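Local structure of uncharacterized protein (Parabacteroides merdae ATCC 43184, 5BMT) at residues Ile15-Ser20 / Leu112-Tyr117; Ile26-Tyr31 / Ala53-Asp58; Leu34-Ile39 / Tyr73-Ala78. The protein is of unknown function but is probably a lipoprotein with an OB-like domain followed by a larger beta-rich region, perhaps immunoglobulin-like. One frame throughout, in Å; residues are numbered along the deposited sequence.

Contact 1. Residues Ile15-Ser20 / Leu112-Tyr117; sequences IVDYSS and LFSNNY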
loop_
_atom_site.group_PDB
_atom_site.type_symbol
_atom_site.label_atom_id
_atom_site.label_comp_id
_atom_site.label_asym_id
_atom_site.label_seq_id
_atom_site.Cartn_x
_atom_site.Cartn_y
_atom_site.Cartn_z
ATOM N N ILE A 15 -1.493 -6.167 -7.246
ATOM C CA ILE A 15 -2.636 -6.878 -6.699
ATOM C C ILE A 15 -2.909 -8.106 -7.582
ATOM O O ILE A 15 -2.973 -7.990 -8.819
ATOM C CB ILE A 15 -3.894 -5.971 -6.657
ATOM C CG1 ILE A 15 -3.663 -4.731 -5.754
ATOM C CG2 ILE A 15 -5.152 -6.805 -6.190
ATOM C CD1 ILE A 15 -4.822 -3.703 -5.858
ATOM N N VAL A 16 -3.138 -9.265 -6.953
ATOM C CA VAL A 16 -3.568 -10.478 -7.662
ATOM C C VAL A 16 -5.089 -10.402 -7.807
ATOM O O VAL A 16 -5.765 -10.140 -6.798
ATOM C CB VAL A 16 -3.156 -11.745 -6.845
ATOM C CG1 VAL A 16 -3.621 -13.043 -7.539
ATOM C CG2 VAL A 16 -1.651 -11.772 -6.617
ATOM N N ASP A 17 -5.646 -10.622 -9.008
ATOM C CA ASP A 17 -7.100 -10.524 -9.128
ATOM C C ASP A 17 -7.574 -11.204 -10.392
ATOM O O ASP A 17 -6.778 -11.497 -11.273
ATOM C CB ASP A 17 -7.486 -9.040 -9.170
ATOM C CG ASP A 17 -8.932 -8.672 -8.971
ATOM O OD1 ASP A 17 -9.751 -9.579 -8.659
ATOM O OD2 ASP A 17 -9.243 -7.471 -9.109
ATOM N N TYR A 18 -8.871 -11.454 -10.457
ATOM C CA TYR A 18 -9.491 -11.998 -11.648
ATOM C C TYR A 18 -9.829 -10.898 -12.623
ATOM O O TYR A 18 -10.377 -9.858 -12.233
ATOM C CB TYR A 18 -10.819 -12.677 -11.279
ATOM C CG TYR A 18 -10.726 -14.010 -10.597
ATOM C CD1 TYR A 18 -10.210 -15.122 -11.262
ATOM C CD2 TYR A 18 -11.266 -14.201 -9.334
ATOM C CE1 TYR A 18 -10.242 -16.387 -10.684
ATOM C CE2 TYR A 18 -11.287 -15.459 -8.739
ATOM C CZ TYR A 18 -10.793 -16.554 -9.430
ATOM O OH TYR A 18 -10.838 -17.805 -8.864
ATOM N N SER A 19 -9.618 -11.177 -13.911
ATOM C CA SER A 19 -10.128 -10.325 -14.983
ATOM C C SER A 19 -11.646 -10.556 -15.113
ATOM O O SER A 19 -12.192 -11.437 -14.457
ATOM C CB SER A 19 -9.439 -10.699 -16.294
ATOM O OG SER A 19 -9.966 -11.930 -16.781
ATOM N N SER A 20 -12.294 -9.866 -16.051
ATOM C CA SER A 20 -13.741 -10.038 -16.281
ATOM C C SER A 20 -14.104 -11.433 -16.807
ATOM O O SER A 20 -15.279 -11.839 -16.712
ATOM C CB SER A 20 -14.233 -8.980 -17.262
ATOM O OG SER A 20 -13.638 -9.151 -18.537
ATOM N N LEU A 112 -3.249 1.342 -4.913
ATOM C CA LEU A 112 -3.229 0.439 -6.071
ATOM C C LEU A 112 -4.640 0.053 -6.454
ATOM O O LEU A 112 -5.491 -0.163 -5.574
ATOM C CB LEU A 112 -2.454 -0.836 -5.740
ATOM C CG LEU A 112 -0.914 -0.754 -5.918
ATOM C CD1 LEU A 112 -0.277 0.171 -4.856
ATOM C CD2 LEU A 112 -0.295 -2.166 -5.842
ATOM N N PHE A 113 -4.856 -0.101 -7.767
ATOM C CA PHE A 113 -6.145 -0.496 -8.343
ATOM C C PHE A 113 -6.057 -1.806 -9.086
ATOM O O PHE A 113 -5.066 -2.056 -9.758
ATOM C CB PHE A 113 -6.597 0.584 -9.370
ATOM C CG PHE A 113 -6.843 1.953 -8.794
ATOM C CD1 PHE A 113 -5.783 2.789 -8.449
ATOM C CD2 PHE A 113 -8.136 2.402 -8.578
ATOM C CE1 PHE A 113 -6.023 4.050 -7.871
ATOM C CE2 PHE A 113 -8.376 3.682 -8.060
ATOM C CZ PHE A 113 -7.323 4.490 -7.696
ATOM N N SER A 114 -7.119 -2.611 -9.040
ATOM C CA SER A 114 -7.207 -3.813 -9.861
ATOM C C SER A 114 -8.616 -3.856 -10.430
ATOM O O SER A 114 -9.402 -2.922 -10.227
ATOM C CB SER A 114 -6.859 -5.072 -9.067
ATOM O OG SER A 114 -7.845 -5.404 -8.097
ATOM N N ASN A 115 -8.985 -4.955 -11.062
ATOM C CA ASN A 115 -10.317 -5.021 -11.622
ATOM C C ASN A 115 -11.386 -4.907 -10.529
ATOM O O ASN A 115 -12.369 -4.184 -10.709
ATOM C CB ASN A 115 -10.425 -6.362 -12.361
ATOM C CG ASN A 115 -11.693 -6.513 -13.152
ATOM O OD1 ASN A 115 -12.257 -5.522 -13.629
ATOM N ND2 ASN A 115 -12.179 -7.741 -13.262
ATOM N N ASN A 116 -11.186 -5.601 -9.386
ATOM C CA ASN A 116 -12.199 -5.705 -8.338
ATOM C C ASN A 116 -11.813 -5.109 -6.991
ATOM O O ASN A 116 -12.658 -5.087 -6.089
ATOM C CB ASN A 116 -12.523 -7.185 -8.100
ATOM C CG ASN A 116 -13.097 -7.831 -9.339
ATOM O OD1 ASN A 116 -14.176 -7.439 -9.796
ATOM N ND2 ASN A 116 -12.326 -8.753 -9.952
ATOM N N TYR A 117 -10.555 -4.712 -6.814
ATOM C CA TYR A 117 -10.089 -4.260 -5.515
ATOM C C TYR A 117 -9.286 -2.997 -5.569
ATOM O O TYR A 117 -8.712 -2.639 -6.610
ATOM C CB TYR A 117 -9.149 -5.335 -4.922
ATOM C CG TYR A 117 -9.794 -6.668 -4.653
ATOM C CD1 TYR A 117 -10.505 -6.893 -3.480
ATOM C CD2 TYR A 117 -9.676 -7.717 -5.563
ATOM C CE1 TYR A 117 -11.086 -8.134 -3.213
ATOM C CE2 TYR A 117 -10.280 -8.945 -5.326
ATOM C CZ TYR A 117 -10.970 -9.155 -4.142
ATOM O OH TYR A 117 -11.572 -10.367 -3.885
HETATM O O HOH W 1 -13.679 -10.459 -12.117
#

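Contact 2. Residues Ile26-Tyr31 / Ala53-Asp58; sequences IYPLGY and ANFTVD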
loop_
_atom_site.group_PDB
_atom_site.type_symbol
_atom_site.label_atom_id
_atom_site.label_comp_id
_atom_site.label_asym_id
_atom_site.label_seq_id
_atom_site.Cartn_x
_atom_site.Cartn_y
_atom_site.Cartn_z
ATOM N N ILE A 26 -2.024 -10.189 -12.549
ATOM C CA ILE A 26 -1.449 -9.316 -11.541
ATOM C C ILE A 26 -1.540 -7.896 -12.103
ATOM O O ILE A 26 -1.355 -7.660 -13.318
ATOM C CB ILE A 26 -0.057 -9.693 -11.024
ATOM C CG1 ILE A 26 0.989 -9.598 -12.116
ATOM C CG2 ILE A 26 -0.118 -11.124 -10.376
ATOM C CD1 ILE A 26 2.473 -9.663 -11.558
ATOM N N TYR A 27 -1.889 -6.958 -11.213
ATOM C CA TYR A 27 -2.089 -5.552 -11.561
ATOM C C TYR A 27 -1.011 -4.738 -10.872
ATOM O O TYR A 27 -1.163 -4.363 -9.701
ATOM C CB TYR A 27 -3.496 -5.112 -11.112
ATOM C CG TYR A 27 -4.586 -5.802 -11.905
ATOM C CD1 TYR A 27 -5.019 -7.087 -11.567
ATOM C CD2 TYR A 27 -5.208 -5.160 -12.967
ATOM C CE1 TYR A 27 -6.015 -7.726 -12.300
ATOM C CE2 TYR A 27 -6.259 -5.765 -13.663
ATOM C CZ TYR A 27 -6.656 -7.046 -13.321
ATOM O OH TYR A 27 -7.659 -7.658 -14.052
ATOM N N PRO A 28 0.139 -4.522 -11.541
ATOM C CA PRO A 28 1.247 -3.818 -10.865
ATOM C C PRO A 28 1.046 -2.322 -10.857
ATOM O O PRO A 28 0.522 -1.749 -11.825
ATOM C CB PRO A 28 2.485 -4.183 -11.702
ATOM C CG PRO A 28 2.004 -5.309 -12.670
ATOM C CD PRO A 28 0.542 -5.000 -12.881
ATOM N N LEU A 29 1.516 -1.672 -9.780
ATOM C CA LEU A 29 1.492 -0.208 -9.744
ATOM C C LEU A 29 2.378 0.343 -10.894
ATOM O O LEU A 29 3.519 -0.088 -11.047
ATOM C CB LEU A 29 2.066 0.248 -8.390
ATOM C CG LEU A 29 2.145 1.765 -8.163
ATOM C CD1 LEU A 29 0.736 2.400 -8.155
ATOM C CD2 LEU A 29 2.909 2.076 -6.876
ATOM N N GLY A 30 1.835 1.252 -11.689
ATOM C CA GLY A 30 2.584 1.856 -12.794
ATOM C C GLY A 30 2.806 1.000 -14.024
ATOM O O GLY A 30 3.512 1.427 -14.934
ATOM N N TYR A 31 2.142 -0.179 -14.125
ATOM C CA TYR A 31 2.312 -1.046 -15.274
ATOM C C TYR A 31 0.976 -1.574 -15.742
ATOM O O TYR A 31 -0.040 -1.391 -15.075
ATOM C CB TYR A 31 3.257 -2.238 -14.924
ATOM C CG TYR A 31 4.032 -2.757 -16.110
ATOM C CD1 TYR A 31 5.196 -2.125 -16.534
ATOM C CD2 TYR A 31 3.618 -3.893 -16.802
ATOM C CE1 TYR A 31 5.917 -2.590 -17.633
ATOM C CE2 TYR A 31 4.328 -4.365 -17.913
ATOM C CZ TYR A 31 5.493 -3.720 -18.307
ATOM O OH TYR A 31 6.221 -4.176 -19.368
ATOM N N ALA A 53 6.084 -8.068 -6.937
ATOM C CA ALA A 53 6.353 -8.959 -8.057
ATOM C C ALA A 53 7.542 -8.529 -8.845
ATOM O O ALA A 53 7.753 -7.338 -9.016
ATOM C CB ALA A 53 5.142 -8.968 -8.970
ATOM N N ASN A 54 8.301 -9.509 -9.359
ATOM C CA ASN A 54 9.399 -9.215 -10.270
ATOM C C ASN A 54 9.026 -9.883 -11.588
ATOM O O ASN A 54 8.576 -11.027 -11.602
ATOM C CB ASN A 54 10.771 -9.634 -9.726
ATOM C CG ASN A 54 10.974 -11.116 -9.621
ATOM O OD1 ASN A 54 11.582 -11.746 -10.494
ATOM N ND2 ASN A 54 10.461 -11.700 -8.559
ATOM N N PHE A 55 9.059 -9.102 -12.682
ATOM C CA PHE A 55 8.588 -9.672 -13.927
ATOM C C PHE A 55 9.297 -9.113 -15.138
ATOM O O PHE A 55 9.909 -8.039 -15.081
ATOM C CB PHE A 55 7.068 -9.369 -14.067
ATOM C CG PHE A 55 6.674 -7.921 -13.864
ATOM C CD1 PHE A 55 6.694 -7.014 -14.930
ATOM C CD2 PHE A 55 6.292 -7.457 -12.608
ATOM C CE1 PHE A 55 6.301 -5.682 -14.732
ATOM C CE2 PHE A 55 5.959 -6.120 -12.411
ATOM C CZ PHE A 55 5.949 -5.251 -13.476
ATOM N N THR A 56 9.155 -9.837 -16.249
ATOM C CA THR A 56 9.680 -9.437 -17.547
ATOM C C THR A 56 8.649 -9.770 -18.614
ATOM O O THR A 56 8.022 -10.838 -18.560
ATOM C CB THR A 56 11.018 -10.124 -17.828
ATOM O OG1 THR A 56 11.869 -10.000 -16.688
ATOM C CG2 THR A 56 11.709 -9.574 -19.062
ATOM N N VAL A 57 8.479 -8.856 -19.570
ATOM C CA VAL A 57 7.572 -9.019 -20.703
ATOM C C VAL A 57 8.410 -9.142 -21.969
ATOM O O VAL A 57 9.270 -8.286 -22.214
ATOM C CB VAL A 57 6.575 -7.840 -20.822
ATOM C CG1 VAL A 57 5.736 -7.938 -22.106
ATOM C CG2 VAL A 57 5.682 -7.753 -19.585
ATOM N N ASP A 58 8.132 -10.170 -22.792
ATOM C CA ASP A 58 8.739 -10.327 -24.117
ATOM C C ASP A 58 7.729 -9.754 -25.097
ATOM O O ASP A 58 6.748 -10.409 -25.430
ATOM C CB ASP A 58 9.049 -11.812 -24.391
ATOM C CG ASP A 58 9.693 -12.085 -25.755
ATOM O OD1 ASP A 58 9.900 -11.112 -26.530
ATOM O OD2 ASP A 58 9.935 -13.270 -26.066
#

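Contact 3. Residues Leu34-Ile39 / Tyr73-Ala78; sequences LYVATI and YVATGA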
loop_
_atom_site.group_PDB
_atom_site.type_symbol
_atom_site.label_atom_id
_atom_site.label_comp_id
_atom_site.label_asym_id
_atom_site.label_seq_id
_atom_site.Cartn_x
_atom_site.Cartn_y
_atom_site.Cartn_z
ATOM N N LEU A 34 -0.856 -8.085 -16.106
ATOM C CA LEU A 34 -0.029 -9.184 -16.580
ATOM C C LEU A 34 -0.619 -10.521 -16.282
ATOM O O LEU A 34 -1.146 -10.729 -15.195
ATOM C CB LEU A 34 1.339 -9.138 -15.878
ATOM C CG LEU A 34 2.089 -7.800 -15.970
ATOM C CD1 LEU A 34 3.345 -7.867 -15.141
ATOM C CD2 LEU A 34 2.405 -7.455 -17.419
ATOM N N TYR A 35 -0.433 -11.461 -17.217
ATOM C CA TYR A 35 -0.733 -12.856 -16.979
ATOM C C TYR A 35 0.580 -13.563 -16.712
ATOM O O TYR A 35 1.436 -13.647 -17.606
ATOM C CB TYR A 35 -1.483 -13.512 -18.134
ATOM C CG TYR A 35 -1.703 -14.989 -17.901
ATOM C CD1 TYR A 35 -2.504 -15.438 -16.849
ATOM C CD2 TYR A 35 -1.043 -15.939 -18.679
ATOM C CE1 TYR A 35 -2.698 -16.799 -16.622
ATOM C CE2 TYR A 35 -1.206 -17.303 -18.443
ATOM C CZ TYR A 35 -2.043 -17.727 -17.418
ATOM O OH TYR A 35 -2.211 -19.079 -17.220
ATOM N N VAL A 36 0.739 -14.076 -15.489
ATOM C CA VAL A 36 1.901 -14.855 -15.089
ATOM C C VAL A 36 1.360 -16.247 -14.733
ATOM O O VAL A 36 0.716 -16.386 -13.684
ATOM C CB VAL A 36 2.707 -14.219 -13.939
ATOM C CG1 VAL A 36 3.950 -15.056 -13.612
ATOM C CG2 VAL A 36 3.118 -12.778 -14.271
ATOM N N ALA A 37 1.546 -17.242 -15.624
ATOM C CA ALA A 37 0.958 -18.582 -15.438
ATOM C C ALA A 37 1.374 -19.233 -14.124
ATOM O O ALA A 37 0.525 -19.830 -13.454
ATOM C CB ALA A 37 1.347 -19.482 -16.593
ATOM N N THR A 38 2.647 -19.086 -13.718
ATOM C CA THR A 38 3.092 -19.687 -12.456
ATOM C C THR A 38 2.317 -19.099 -11.257
ATOM O O THR A 38 1.827 -19.867 -10.420
ATOM C CB THR A 38 4.612 -19.537 -12.289
ATOM O OG1 THR A 38 4.977 -18.157 -12.355
ATOM C CG2 THR A 38 5.389 -20.377 -13.289
ATOM N N ILE A 39 2.088 -17.762 -11.227
ATOM C CA ILE A 39 1.331 -17.164 -10.140
ATOM C C ILE A 39 -0.132 -17.593 -10.191
ATOM O O ILE A 39 -0.718 -17.879 -9.143
ATOM C CB ILE A 39 1.478 -15.621 -10.211
ATOM C CG1 ILE A 39 2.967 -15.241 -9.920
ATOM C CG2 ILE A 39 0.486 -14.899 -9.264
ATOM C CD1 ILE A 39 3.347 -13.690 -10.131
ATOM N N TYR A 73 -0.455 -8.346 -20.821
ATOM C CA TYR A 73 0.746 -8.910 -21.382
ATOM C C TYR A 73 1.036 -10.226 -20.666
ATOM O O TYR A 73 0.891 -10.307 -19.439
ATOM C CB TYR A 73 1.953 -7.973 -21.212
ATOM C CG TYR A 73 1.982 -6.864 -22.224
ATOM C CD1 TYR A 73 2.292 -7.121 -23.558
ATOM C CD2 TYR A 73 1.662 -5.562 -21.862
ATOM C CE1 TYR A 73 2.302 -6.101 -24.502
ATOM C CE2 TYR A 73 1.674 -4.526 -22.803
ATOM C CZ TYR A 73 1.976 -4.807 -24.119
ATOM O OH TYR A 73 1.965 -3.800 -25.071
ATOM N N VAL A 74 1.495 -11.227 -21.416
ATOM C CA VAL A 74 1.976 -12.462 -20.802
ATOM C C VAL A 74 3.380 -12.142 -20.301
ATOM O O VAL A 74 4.193 -11.577 -21.049
ATOM C CB VAL A 74 1.977 -13.650 -21.791
ATOM C CG1 VAL A 74 2.631 -14.879 -21.152
ATOM C CG2 VAL A 74 0.554 -13.971 -22.266
ATOM N N ALA A 75 3.661 -12.465 -19.043
ATOM C CA ALA A 75 4.962 -12.163 -18.456
ATOM C C ALA A 75 5.491 -13.363 -17.722
ATOM O O ALA A 75 4.750 -14.294 -17.409
ATOM C CB ALA A 75 4.825 -10.985 -17.488
ATOM N N THR A 76 6.785 -13.351 -17.450
ATOM C CA THR A 76 7.356 -14.383 -16.596
ATOM C C THR A 76 7.875 -13.671 -15.378
ATOM O O THR A 76 8.226 -12.479 -15.415
ATOM C CB THR A 76 8.429 -15.213 -17.291
ATOM O OG1 THR A 76 9.425 -14.327 -17.776
ATOM C CG2 THR A 76 7.858 -16.077 -18.408
ATOM N N GLY A 77 7.893 -14.385 -14.282
ATOM C CA GLY A 77 8.393 -13.805 -13.055
ATOM C C GLY A 77 7.915 -14.552 -11.838
ATOM O O GLY A 77 7.461 -15.696 -11.916
ATOM N N ALA A 78 8.014 -13.876 -10.712
ATOM C CA ALA A 78 7.658 -14.474 -9.444
ATOM C C ALA A 78 7.236 -13.378 -8.506
ATOM O O ALA A 78 7.339 -12.194 -8.828
ATOM C CB ALA A 78 8.841 -15.250 -8.884
HETATM O O HOH W 2 3.386 -16.704 -17.859
HETATM O O HOH W 3 6.839 -17.157 -14.495
HETATM O O HOH W 4 6.242 -17.726 -9.998
#

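Contact 1. Residues Ile15-Ser20 / Leu112-Tyr117
Ile15 lies alongside Leu112, the two side chains pointing opposite ways, with Ile15 CD1 3.7 Å from Leu112 CB, while CG2 of Ile15 rests on the hydroxyl end of Ser114. Asp17 holds CG anti to its backbone N (chi1 -166°), which carries the carboxylate into the turn at Ser114-Tyr117, where three donors of the turn, joined by Tyr18 N, grip its two oxygens. OD2 of Asp17 accepts Asn116 N on its syn lone pair at 2.7 Å and Ser114 OG, from above the carboxylate plane, also at 2.7 Å. Asp17 OD1 takes an almost straight bond (178°) from Asn116 ND2 at 3.0 Å and another from Tyr18 N. The Tyr117 ring turns its edge to this group, with CE2 3.4 Å from Asp17 OD1. So many donors would probably favour the charged carboxylate. An alanine in place of Asp17 would remove both oxygens and with them the bonds from Ser114 and Asn116, and would probably loosen the turn from the strand. Asn115 ND2 donates to a lone pair of Tyr18 O at 3.0 Å. Ser114 OG also accepts from Tyr117 N, an ST motif in the tight turn of the beta hairpin of strands 106-113 and 118-126.

Contact 2. Residues Ile26-Tyr31 / Ala53-Asp58
The ring of Tyr31 receives Phe55 on one face: CE1 of Phe55 stands 3.8 Å above the plane of the Tyr31 ring, over its centre. This is an edge-to-face aromatic pair, with the Tyr31 and Phe55 ring centroids 5.1 Å apart and the two planes at 60°. Farther round its rim, Phe55 CZ and CE2 lie against CB and CG of Pro28, with CZ of Phe55 4.0 Å from CG of Pro28. The outer rim of Phe55 thus meets a tyrosine and a proline of the same short segment at adjoining atoms. The torsions make this possible. Phe55 tucks CG into the space flanked by both its backbone N and its carbonyl carbon (chi1 51°), whereas Tyr31 swings CG broadly anti to its N. The type II turn from Pro28 to Tyr31, closed by Tyr31 N donating to Pro28 O and passing through Gly30 at positive phi, brings proline and tyrosine to the same phenylalanine.

At the phenol end of Tyr31, Val57 CG2 comes 3.6 Å from Tyr31 OH. At the far end of the contact, Ile26 extends its CD1 to within 3.8 Å of Ala53 CB. Strands 24-28 and 50-57 are not neighbours in their sheet, since 10-18 runs between them, so the side chains meet across the inner side of the curled sheet. Leu34 touches Ile26, Pro28, Phe55 and Val57, and Leu10 touches Tyr31 and Phe55, so the contact is part of a wider apolar core. No hydrogen bond links the two segments; they are therefore probably held by burial of apolar surface, close van der Waals contact and the aromatic pair, with no directional polar bond between them.

Contact 3. Residues Leu34-Ile39 / Tyr73-Ala78
Leu34 begins the pairing, its CA 3.2 Å from Tyr73 O in a CA-H...O contact and its CD2 against Tyr73 CB, while CD1 reaches the methyl of Ala75. Tyr35 then carries both backbone bonds across the segments: its N donates to Tyr73 O at 2.8 Å, and its O accepts from Ala75 N at 2.9 Å in a nearly straight bond (170°). Leu34 and Tyr73 project from one face of this parallel pair, Tyr35 and Val74 from the other, where the edge of the Tyr35 ring turns to Val74 CG2. That ring also meets Arg23 in a cation-pi contact.

At Val36 direct backbone bonding between the segments gives way to apolar contact, with CG2 of Val36 4.1 Å from Ala75 CB. As the chain bends into the short, weakly bonded helix at about 37-40, water takes over: one molecule accepts from Ala37 N and donates to Ala75 O. Thr38 OG1 is bonded to two more waters, one of which accepts from Gly77 N and the other donates to Gly77 O. Gly77 itself has backbone angles at which a CB would collide with the carbonyl O of Thr76. Ile39 closes the segment with CD1 4.2 Å from Ala78 C.

Strand 34-35 also bonds through Leu34 to Ile26 of strand 24-28, so this strand, third along the chain, joins the second to the fifth. A third strand parallel to the fifth, with a short helix between third and fourth, is consistent with the closed five-stranded barrel of the OB fold.

How the contacts relate
From the N terminus, strand 10-18 supplies the first half of contact 1, whose partner arrives only at 112-117; this longest of the three loops encloses contacts 2 and 3. Within it, contact 2 joins 26-31 to 53-58, and contact 3 joins 34-39 to 73-78, so their segments alternate and the two loops cross. The backbone connects them: Ile26 N approaches Leu34 O and Asn54 N approaches Ala78 O, both probable hydrogen bonds. Contact 1 meets contact 2 through Ile15 O and Tyr27 N. Contacts 2 and 3 thus lie within the OB-like barrel, joining its strands to one another, while contact 1 ties its first strand to the larger beta region that follows.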